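Local coordinates for Sca-family protein (Rickettsia rickettsii, PDB 4LQ8) that forms the N-terminal head part of surface cell antigen 4, a rickettsial protein that probably takes part in adhesion to components of the host cell, at residues T72-Q77 with L273-S278; F206-Q211 with G299-L304; A177-A182 with N197-K202; Q84-L89 with Q100-I105. All blocks are in the same frame, centred on the assembly; numbering follows the deposited sequence.

Contact 1: residues T72-Q77 with L273-S278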
# COMPACT_ATOMS: atom_id res chain seq x y z
N THR A 72 6.22 -10.81 -1.85
CA THR A 72 4.85 -11.33 -1.69
C THR A 72 3.77 -10.38 -2.17
O THR A 72 2.68 -10.83 -2.51
CB THR A 72 4.57 -11.76 -0.23
OG1 THR A 72 4.44 -10.59 0.57
CG2 THR A 72 5.65 -12.64 0.33
N ILE A 73 4.05 -9.07 -2.17
CA ILE A 73 3.05 -8.09 -2.60
C ILE A 73 3.46 -7.35 -3.88
O ILE A 73 2.76 -7.44 -4.89
CB ILE A 73 2.68 -7.09 -1.45
CG1 ILE A 73 2.18 -7.82 -0.14
CG2 ILE A 73 1.67 -6.00 -1.93
CD1 ILE A 73 0.73 -8.57 -0.24
N ILE A 74 4.54 -6.53 -3.80
CA ILE A 74 4.92 -5.62 -4.90
C ILE A 74 5.22 -6.35 -6.22
O ILE A 74 4.63 -6.00 -7.24
CB ILE A 74 6.04 -4.64 -4.48
CG1 ILE A 74 5.56 -3.77 -3.27
CG2 ILE A 74 6.52 -3.76 -5.67
CD1 ILE A 74 6.69 -3.05 -2.52
N GLN A 75 6.16 -7.30 -6.21
CA GLN A 75 6.53 -8.05 -7.42
C GLN A 75 5.36 -8.89 -7.94
O GLN A 75 5.04 -8.73 -9.12
CB GLN A 75 7.82 -8.88 -7.22
CG GLN A 75 8.40 -9.47 -8.52
CD GLN A 75 8.82 -8.39 -9.48
OE1 GLN A 75 9.56 -7.46 -9.13
NE2 GLN A 75 8.30 -8.45 -10.69
N PRO A 76 4.62 -9.69 -7.14
CA PRO A 76 3.47 -10.44 -7.71
C PRO A 76 2.37 -9.56 -8.30
O PRO A 76 1.73 -9.98 -9.27
CB PRO A 76 2.95 -11.27 -6.52
CG PRO A 76 4.12 -11.41 -5.62
CD PRO A 76 4.82 -10.07 -5.72
N GLN A 77 2.13 -8.36 -7.75
CA GLN A 77 1.13 -7.45 -8.30
C GLN A 77 1.55 -7.05 -9.72
O GLN A 77 0.72 -7.09 -10.63
CB GLN A 77 0.95 -6.19 -7.45
CG GLN A 77 0.17 -6.45 -6.17
CD GLN A 77 0.17 -5.22 -5.29
OE1 GLN A 77 1.11 -4.40 -5.30
NE2 GLN A 77 -0.86 -5.07 -4.52
N LEU A 273 12.48 6.06 4.58
CA LEU A 273 11.38 5.41 3.88
C LEU A 273 11.88 4.74 2.59
O LEU A 273 12.29 5.42 1.66
CB LEU A 273 10.24 6.41 3.63
CG LEU A 273 8.98 5.88 2.91
CD1 LEU A 273 8.32 4.71 3.67
CD2 LEU A 273 7.98 7.02 2.72
N LYS A 274 11.87 3.39 2.57
CA LYS A 274 12.38 2.62 1.44
C LYS A 274 11.29 2.03 0.58
O LYS A 274 11.51 1.72 -0.60
CB LYS A 274 13.29 1.46 1.96
CG LYS A 274 14.51 1.92 2.78
CD LYS A 274 15.63 2.47 1.91
CE LYS A 274 16.77 3.01 2.73
NZ LYS A 274 17.83 3.58 1.86
N GLU A 275 10.13 1.78 1.19
CA GLU A 275 9.07 1.08 0.47
C GLU A 275 7.74 1.28 1.13
O GLU A 275 7.67 1.54 2.33
CB GLU A 275 9.40 -0.43 0.48
CG GLU A 275 8.92 -1.22 -0.71
CD GLU A 275 9.44 -0.75 -2.06
OE1 GLU A 275 8.74 0.07 -2.69
OE2 GLU A 275 10.54 -1.17 -2.47
N ILE A 276 6.69 1.16 0.34
CA ILE A 276 5.30 1.14 0.78
C ILE A 276 4.60 0.04 -0.01
O ILE A 276 5.15 -0.45 -1.01
CB ILE A 276 4.56 2.51 0.64
CG1 ILE A 276 4.40 2.94 -0.86
CG2 ILE A 276 5.20 3.60 1.52
CD1 ILE A 276 3.43 4.16 -1.09
N SER A 277 3.41 -0.35 0.43
CA SER A 277 2.59 -1.29 -0.34
C SER A 277 1.14 -1.08 0.02
O SER A 277 0.83 -0.55 1.09
CB SER A 277 3.00 -2.74 -0.09
OG SER A 277 2.36 -3.33 1.03
N SER A 278 0.26 -1.57 -0.84
CA SER A 278 -1.17 -1.56 -0.62
C SER A 278 -1.82 -2.50 -1.62
O SER A 278 -1.19 -2.83 -2.63
CB SER A 278 -1.72 -0.15 -0.79
OG SER A 278 -1.91 0.19 -2.16
O HOH W 1 1.81 -2.36 -3.36

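Contact 2: residues F206-Q211 with G299-L304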
# COMPACT_ATOMS: atom_id res chain seq x y z
N PHE A 206 -19.48 10.91 2.59
CA PHE A 206 -19.43 11.00 1.14
C PHE A 206 -19.83 9.65 0.56
O PHE A 206 -19.72 8.63 1.24
CB PHE A 206 -18.05 11.46 0.64
CG PHE A 206 -16.90 10.52 0.91
CD1 PHE A 206 -16.56 9.53 -0.00
CD2 PHE A 206 -16.17 10.61 2.10
CE1 PHE A 206 -15.53 8.64 0.26
CE2 PHE A 206 -15.13 9.73 2.36
CZ PHE A 206 -14.79 8.77 1.42
N THR A 207 -20.27 9.66 -0.69
CA THR A 207 -20.64 8.45 -1.42
C THR A 207 -19.66 8.23 -2.58
O THR A 207 -19.29 9.17 -3.29
CB THR A 207 -22.10 8.54 -1.92
OG1 THR A 207 -22.96 8.57 -0.79
CG2 THR A 207 -22.49 7.37 -2.82
N LEU A 208 -19.27 6.98 -2.77
CA LEU A 208 -18.43 6.57 -3.88
C LEU A 208 -19.16 5.47 -4.65
O LEU A 208 -20.25 5.03 -4.24
CB LEU A 208 -17.00 6.18 -3.44
CG LEU A 208 -16.83 5.20 -2.30
CD1 LEU A 208 -17.13 3.76 -2.77
CD2 LEU A 208 -15.41 5.27 -1.73
N ALA A 209 -18.61 5.04 -5.77
CA ALA A 209 -19.26 3.97 -6.53
C ALA A 209 -18.30 2.82 -6.73
O ALA A 209 -17.10 3.04 -6.92
CB ALA A 209 -19.74 4.49 -7.88
N LYS A 210 -18.82 1.59 -6.66
CA LYS A 210 -18.06 0.37 -6.96
C LYS A 210 -17.94 0.33 -8.50
O LYS A 210 -18.68 1.05 -9.19
CB LYS A 210 -18.80 -0.89 -6.49
CG LYS A 210 -18.96 -1.02 -4.99
CD LYS A 210 -19.58 -2.36 -4.69
CE LYS A 210 -19.98 -2.49 -3.25
NZ LYS A 210 -20.62 -3.81 -2.98
N GLN A 211 -17.03 -0.51 -9.04
CA GLN A 211 -16.84 -0.63 -10.49
C GLN A 211 -18.15 -0.94 -11.24
O GLN A 211 -18.34 -0.45 -12.34
CB GLN A 211 -15.71 -1.63 -10.84
CG GLN A 211 -15.18 -1.47 -12.28
CD GLN A 211 -14.61 -2.74 -12.88
OE1 GLN A 211 -15.11 -3.86 -12.68
NE2 GLN A 211 -13.56 -2.58 -13.68
N GLY A 299 -15.59 -7.62 -3.28
CA GLY A 299 -16.89 -6.99 -3.48
C GLY A 299 -17.29 -5.95 -2.44
O GLY A 299 -18.41 -5.43 -2.50
N GLU A 300 -16.38 -5.59 -1.50
CA GLU A 300 -16.66 -4.59 -0.46
C GLU A 300 -15.71 -3.41 -0.61
O GLU A 300 -14.61 -3.56 -1.13
CB GLU A 300 -16.52 -5.19 0.95
CG GLU A 300 -17.51 -6.30 1.28
CD GLU A 300 -18.95 -5.85 1.48
OE1 GLU A 300 -19.26 -5.34 2.58
OE2 GLU A 300 -19.76 -6.01 0.54
N ILE A 301 -16.11 -2.26 -0.09
CA ILE A 301 -15.31 -1.04 -0.11
C ILE A 301 -14.61 -0.87 1.22
O ILE A 301 -15.21 -1.04 2.26
CB ILE A 301 -16.16 0.21 -0.52
CG1 ILE A 301 -16.60 0.12 -2.02
CG2 ILE A 301 -15.43 1.52 -0.21
CD1 ILE A 301 -15.49 0.45 -3.12
N TYR A 302 -13.33 -0.52 1.16
CA TYR A 302 -12.53 -0.23 2.34
C TYR A 302 -11.75 1.03 2.05
O TYR A 302 -11.39 1.27 0.90
CB TYR A 302 -11.50 -1.35 2.63
CG TYR A 302 -12.12 -2.70 2.86
CD1 TYR A 302 -12.46 -3.12 4.14
CD2 TYR A 302 -12.31 -3.59 1.82
CE1 TYR A 302 -13.02 -4.38 4.37
CE2 TYR A 302 -12.90 -4.84 2.03
CZ TYR A 302 -13.23 -5.24 3.31
OH TYR A 302 -13.80 -6.47 3.51
N THR A 303 -11.45 1.82 3.10
CA THR A 303 -10.57 2.97 2.93
C THR A 303 -9.24 2.57 3.55
O THR A 303 -9.20 1.69 4.41
CB THR A 303 -11.15 4.24 3.57
OG1 THR A 303 -11.31 4.02 4.98
CG2 THR A 303 -12.47 4.67 2.93
N LEU A 304 -8.15 3.22 3.11
CA LEU A 304 -6.84 3.01 3.70
C LEU A 304 -6.50 4.30 4.46
O LEU A 304 -7.11 5.33 4.18
CB LEU A 304 -5.77 2.64 2.64
CG LEU A 304 -6.05 1.35 1.81
CD1 LEU A 304 -4.92 1.09 0.87
CD2 LEU A 304 -6.11 0.13 2.70

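Contact 3: residues A177-A182 with N197-K202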
# COMPACT_ATOMS: atom_id res chain seq x y z
N ALA A 177 -8.85 15.76 22.26
CA ALA A 177 -9.39 15.73 20.89
C ALA A 177 -9.99 14.36 20.63
O ALA A 177 -9.26 13.39 20.51
CB ALA A 177 -8.29 16.04 19.88
N SER A 178 -11.33 14.29 20.54
CA SER A 178 -12.10 13.05 20.33
C SER A 178 -11.81 12.30 19.01
O SER A 178 -12.02 11.09 18.95
CB SER A 178 -13.60 13.35 20.44
OG SER A 178 -14.00 14.27 19.44
N ASP A 179 -11.33 13.00 17.98
CA ASP A 179 -11.03 12.41 16.67
C ASP A 179 -9.56 11.96 16.55
O ASP A 179 -9.14 11.54 15.47
CB ASP A 179 -11.36 13.43 15.56
CG ASP A 179 -10.64 14.79 15.64
OD1 ASP A 179 -10.13 15.13 16.71
OD2 ASP A 179 -10.61 15.51 14.62
N LEU A 180 -8.77 12.06 17.62
CA LEU A 180 -7.35 11.69 17.54
C LEU A 180 -6.93 10.57 18.43
O LEU A 180 -7.45 10.41 19.55
CB LEU A 180 -6.43 12.91 17.81
CG LEU A 180 -6.65 14.20 16.97
CD1 LEU A 180 -5.76 15.35 17.50
CD2 LEU A 180 -6.36 13.97 15.47
N ARG A 181 -5.94 9.80 17.93
CA ARG A 181 -5.20 8.78 18.66
C ARG A 181 -3.76 8.96 18.23
O ARG A 181 -3.50 9.48 17.14
CB ARG A 181 -5.65 7.34 18.36
CG ARG A 181 -6.97 6.90 18.97
CD ARG A 181 -7.49 5.83 18.04
NE ARG A 181 -7.50 4.52 18.64
CZ ARG A 181 -7.42 3.37 17.99
NH1 ARG A 181 -7.24 3.35 16.67
NH2 ARG A 181 -7.47 2.23 18.65
N ALA A 182 -2.84 8.55 19.08
CA ALA A 182 -1.42 8.67 18.80
C ALA A 182 -0.69 7.48 19.36
O ALA A 182 -1.17 6.85 20.30
CB ALA A 182 -0.88 9.96 19.41
N ASN A 197 0.30 10.03 14.33
CA ASN A 197 -0.99 10.66 14.59
C ASN A 197 -2.06 10.03 13.71
O ASN A 197 -1.91 10.01 12.50
CB ASN A 197 -0.93 12.18 14.33
CG ASN A 197 -2.19 12.89 14.71
OD1 ASN A 197 -2.54 12.99 15.90
ND2 ASN A 197 -2.96 13.32 13.71
N GLU A 198 -3.13 9.54 14.31
CA GLU A 198 -4.27 8.96 13.59
C GLU A 198 -5.46 9.92 13.77
O GLU A 198 -5.92 10.12 14.90
CB GLU A 198 -4.60 7.57 14.15
CG GLU A 198 -5.73 6.86 13.44
CD GLU A 198 -6.44 5.85 14.31
OE1 GLU A 198 -7.08 6.27 15.30
OE2 GLU A 198 -6.34 4.63 14.03
N THR A 199 -5.97 10.47 12.66
CA THR A 199 -7.14 11.35 12.66
C THR A 199 -8.31 10.56 12.12
O THR A 199 -8.23 10.07 10.99
CB THR A 199 -6.90 12.62 11.81
OG1 THR A 199 -5.71 13.26 12.27
CG2 THR A 199 -8.08 13.63 11.88
N THR A 200 -9.38 10.43 12.91
CA THR A 200 -10.60 9.75 12.45
C THR A 200 -11.56 10.87 11.97
O THR A 200 -11.77 11.84 12.68
CB THR A 200 -11.19 8.88 13.56
OG1 THR A 200 -10.31 7.81 13.81
CG2 THR A 200 -12.56 8.31 13.20
N VAL A 201 -12.11 10.74 10.75
CA VAL A 201 -13.06 11.70 10.22
C VAL A 201 -14.43 11.02 10.29
O VAL A 201 -14.65 10.00 9.64
CB VAL A 201 -12.69 12.16 8.78
CG1 VAL A 201 -13.67 13.21 8.26
CG2 VAL A 201 -11.26 12.70 8.73
N LYS A 202 -15.34 11.57 11.11
CA LYS A 202 -16.68 11.04 11.37
C LYS A 202 -17.75 12.04 10.94
O LYS A 202 -18.93 11.74 11.06
CB LYS A 202 -16.87 10.82 12.90
CG LYS A 202 -16.13 9.64 13.49
CD LYS A 202 -16.55 9.39 14.94
CE LYS A 202 -15.68 10.10 15.97
NZ LYS A 202 -14.41 9.37 16.23

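Contact 4: residues Q84-L89 with Q100-I105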
# COMPACT_ATOMS: atom_id res chain seq x y z
N GLN A 84 -1.59 -9.93 -17.59
CA GLN A 84 -2.84 -9.38 -18.13
C GLN A 84 -2.56 -8.50 -19.35
O GLN A 84 -3.27 -8.64 -20.34
CB GLN A 84 -3.66 -8.63 -17.06
CG GLN A 84 -5.03 -8.17 -17.57
CD GLN A 84 -5.96 -9.31 -17.93
OE1 GLN A 84 -6.31 -10.12 -17.08
NE2 GLN A 84 -6.37 -9.39 -19.18
N ILE A 85 -1.51 -7.65 -19.30
CA ILE A 85 -1.13 -6.79 -20.43
C ILE A 85 -0.78 -7.69 -21.63
O ILE A 85 -1.27 -7.45 -22.73
CB ILE A 85 0.02 -5.80 -20.08
CG1 ILE A 85 -0.42 -4.78 -18.99
CG2 ILE A 85 0.52 -5.07 -21.36
CD1 ILE A 85 0.69 -3.88 -18.38
N LEU A 86 0.04 -8.76 -21.39
CA LEU A 86 0.42 -9.70 -22.47
C LEU A 86 -0.80 -10.36 -23.08
O LEU A 86 -0.83 -10.54 -24.30
CB LEU A 86 1.45 -10.74 -22.01
CG LEU A 86 2.86 -10.18 -21.64
CD1 LEU A 86 3.74 -11.30 -21.08
CD2 LEU A 86 3.56 -9.52 -22.84
N LYS A 87 -1.81 -10.72 -22.26
CA LYS A 87 -3.05 -11.31 -22.78
C LYS A 87 -3.81 -10.26 -23.60
O LYS A 87 -4.29 -10.57 -24.68
CB LYS A 87 -3.95 -11.84 -21.65
CG LYS A 87 -3.45 -13.14 -21.02
CD LYS A 87 -4.39 -13.60 -19.91
CE LYS A 87 -4.05 -13.02 -18.56
NZ LYS A 87 -4.97 -13.53 -17.52
N ASP A 88 -3.93 -9.02 -23.08
CA ASP A 88 -4.62 -7.92 -23.76
C ASP A 88 -4.02 -7.62 -25.14
O ASP A 88 -4.77 -7.32 -26.06
CB ASP A 88 -4.63 -6.65 -22.90
CG ASP A 88 -5.51 -6.69 -21.66
OD1 ASP A 88 -6.21 -7.71 -21.45
OD2 ASP A 88 -5.55 -5.67 -20.93
N LEU A 89 -2.69 -7.76 -25.28
CA LEU A 89 -1.96 -7.53 -26.53
C LEU A 89 -2.42 -8.46 -27.66
O LEU A 89 -2.38 -8.07 -28.83
CB LEU A 89 -0.42 -7.65 -26.33
CG LEU A 89 0.29 -6.57 -25.52
CD1 LEU A 89 1.77 -6.88 -25.42
CD2 LEU A 89 0.06 -5.16 -26.10
N GLN A 100 5.40 -5.29 -31.13
CA GLN A 100 6.43 -4.37 -30.65
C GLN A 100 6.39 -4.27 -29.11
O GLN A 100 7.42 -4.41 -28.45
CB GLN A 100 6.31 -2.99 -31.29
CG GLN A 100 7.30 -1.98 -30.69
CD GLN A 100 7.38 -0.75 -31.54
OE1 GLN A 100 7.92 -0.77 -32.65
NE2 GLN A 100 6.78 0.31 -31.08
N LYS A 101 5.18 -4.06 -28.56
CA LYS A 101 4.97 -3.96 -27.12
C LYS A 101 5.38 -5.23 -26.39
O LYS A 101 6.03 -5.14 -25.35
CB LYS A 101 3.54 -3.52 -26.78
CG LYS A 101 3.31 -3.16 -25.29
CD LYS A 101 4.21 -2.02 -24.73
CE LYS A 101 4.02 -0.71 -25.46
NZ LYS A 101 5.09 0.26 -25.11
N ARG A 102 5.03 -6.41 -26.96
CA ARG A 102 5.39 -7.71 -26.38
C ARG A 102 6.91 -7.86 -26.27
O ARG A 102 7.41 -8.24 -25.21
CB ARG A 102 4.80 -8.88 -27.20
CG ARG A 102 5.07 -10.23 -26.56
CD ARG A 102 4.64 -11.44 -27.38
NE ARG A 102 5.17 -12.68 -26.77
CZ ARG A 102 4.60 -13.34 -25.77
NH1 ARG A 102 3.45 -12.93 -25.25
NH2 ARG A 102 5.17 -14.44 -25.28
N LYS A 103 7.65 -7.55 -27.36
CA LYS A 103 9.11 -7.63 -27.40
C LYS A 103 9.73 -6.67 -26.38
O LYS A 103 10.65 -7.09 -25.68
CB LYS A 103 9.67 -7.37 -28.82
N GLU A 104 9.17 -5.44 -26.22
CA GLU A 104 9.63 -4.46 -25.23
C GLU A 104 9.51 -5.01 -23.81
O GLU A 104 10.44 -4.87 -23.02
CB GLU A 104 8.85 -3.15 -25.31
CG GLU A 104 9.25 -2.23 -26.45
CD GLU A 104 8.34 -1.03 -26.61
OE1 GLU A 104 7.68 -0.64 -25.62
OE2 GLU A 104 8.33 -0.46 -27.72
N ILE A 105 8.36 -5.62 -23.48
CA ILE A 105 8.09 -6.20 -22.15
C ILE A 105 9.07 -7.35 -21.89
O ILE A 105 9.74 -7.35 -20.86
CB ILE A 105 6.60 -6.60 -21.99
CG1 ILE A 105 5.68 -5.35 -21.99
CG2 ILE A 105 6.36 -7.52 -20.75
CD1 ILE A 105 4.12 -5.60 -22.08
O HOH W 2 1.27 -11.21 -26.01

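Contact 1: residues T72-Q77 with L273-S278
Helix 72-77 crosses strand 273-277 steeply, their directions 74° apart, and meets it through one side of the helix. I73 comes first: its CG2 branch, anti to the backbone N, lies 4.0 Å from CB of S277, so that a compact serine side chain meets a branched aliphatic one. The next residue, I74, makes the largest contribution. With CG1 beside the backbone N and chi2 extended at 164°, its CD1 runs out tip to tip against E275, reaching CG of that glutamate at 3.4 Å and also coming 3.4 Å from O of I276. The methyl thus packs tightly on the aliphatic part of E275, while the buried carboxylate is satisfied by R70 and S325. P76 lacks an N-H, so the helix is kinked there; Q77 N nevertheless bonds to I73 O at 3.1 Å. Q77, extended beyond CG, has an amide that can donate and accept at once. Its NE2 gives S278 O a nearly straight bond of 2.9 Å (174°), lying in the amide plane and meeting a carbonyl lone pair. OE1 of Q77 accepts from a water at 2.9 Å, and the same water accepts a hydrogen bond from S278 N. One direct and one water-mediated link thus hold the amide to S278, just past the end of the strand, and E145 is a further partner of NE2. Helix 64-90 here meets both strand 271-277 and helix 135-155, whose Y149 touches I73 and bonds S277 OG; T260 of strand 258-265 also bonds that hydroxyl, and helix 308-320 packs on I276.

Contact 2: residues F206-Q211 with G299-L304
L208 and I301 point at each other tip to tip, two branched aliphatic side chains that meet between their strands. CG of L208 takes the crowded position between backbone N and carbonyl carbon (chi1 50°), and this turns CD1 onto I301, 3.7 Å from its CD1, while CD2 of L208 faces CG2 of I301 at 4.0 Å. K210 crosses the same isoleucine obliquely instead: its CG passes 4.0 Å from CG1 of I301, so the lysine's methylenes extend the apolar patch. Beyond CG the chain is fully extended, long enough to carry the ammonium past I301 to the turn before it. There NZ of K210 gives a hydrogen bond of 2.8 Å to O of G299, approaching nearly along the C=O axis (167°). G299 has a positive phi of 77°, a backbone shape that glycine adopts readily. The carboxylate of E300 is close by, with OE2 4.2 Å from NZ of K210, beyond a salt bridge but probably favourable to the lysine's charge. The contact packs side chains of one sheet against the other: strand 206-209 lies between 215-224, whose I218 touches I301, and 335-336, whereas strand 300-304 lies between 292-297 and 236-245, and Y294 of 292-297 packs on L208.

Contact 3: residues A177-A182 with N197-K202
The guanidinium of R181 turns an edge toward the carboxylate of E198, whose CD lies in the guanidinium plane, and the two flat groups are only 28° apart. R181 NH1 makes a salt bridge to E198 OE2 at 3.1 Å, but its N-H is angled away from the ideal line, so the bond is weak; a second weak one goes to OE1, an atom whose position is less certain. R181 has its chain bent at chi3, and E198 is extended with CG anti to its backbone N, which lays the two side by side on the same face of the sheet. The other face carries L180, N197 and T199. There the L180 methyl CD2 sits against both polar neighbours, 3.3 Å from OG1 of T199 and 3.9 Å from ND2 of the N197 amide, which the leucine crosses obliquely. Strands 180-182 and 197-201 run antiparallel in a beta hairpin. R181 and E198 form a hydrogen-bonded pair, with R181 N donating to E198 O at 3.0 Å and E198 N to R181 O at 2.9 Å. L180 with T199 is a non-hydrogen-bonded pair; beyond it T200 N gives D179 O a straight 2.8 Å bond (174°). D179 belongs to the type I turn A177-L180, so the turn is tied directly to the partner strand. Beta-branched threonines suit extended strands, and long charged side chains can pair across neighbouring strands, here beside W171. Because OE2 of E198 also meets R222 on strand 215-224, the glutamate is shared between two arginines, which probably stabilises its ionised form and links three strands by charge.

Contact 4: residues Q84-L89 with Q100-I105
L86 and L89 both hold CG anti to the carbonyl carbon, beside the backbone N, and both have chi2 extended, so their methyls are carried out toward helix 100-105. I85 and I105 share that first torsion, which leaves CG2 of I85 beside CD1 of I105, 3.7 Å away where the two side chains cross obliquely. R102 differs: its CG is anti to the backbone N (chi1 -176°) and the chain is straight to NE, so it reaches outward beside the seam, across the direction of the helices. These run antiparallel at 158°, with their axes 10.2 Å apart at closest approach. In the seam L86 meets I105 tip to tip, CD2 to CG2 4.0 Å, and the same methyl lies 4.1 Å from CG of R102. L89 wedges deeper: CD1 rests 3.6 Å from N of R102, while CD2 touches CG of K101 at 3.9 Å, the side chains crossing at nearly a right angle. The K101 chain bends twice beyond CG, so its methylenes stay in the seam and NZ turns away to a salt bridge with E104 OE1 at 2.8 Å. On the exposed side, a water in the plane of the R102 guanidinium accepts from NH1 at 2.9 Å and donates to L86 O. Helices 64-90 and 95-111 form a helical hairpin, its apolar centre completed by F118 on I85 and I105. Leucine and isoleucine supply the cohesion; lysine and arginine add aliphatic stems, while E104 pairs the K101 ammonium and the bridging water engages the R102 guanidinium, so the pairing probably owes most to burial of hydrocarbon.

How the contacts relate
Along the chain, contact 4 closes first, then contact 3, then contact 2 opens; contact 1 spans contacts 3 and 4, and its segments alternate with those of contact 2. Helix 64-90 serves both contact 1 and contact 4, whose centres are 23 Å apart; by meeting the mixed sheet at contact 1 it joins the helical and sheet parts of the head. Contacts 1 and 2 both reach that mixed sheet and touch where S278 CB meets L304 CD1 at 3.8 Å. Contacts 2 and 3 share the six-stranded antiparallel sheet, with adjoining segments. Contacts 3 and 4, 45 Å apart between centres, lie on opposite sides of the chain's centre, one in the antiparallel sheet and the other in the helical hairpin.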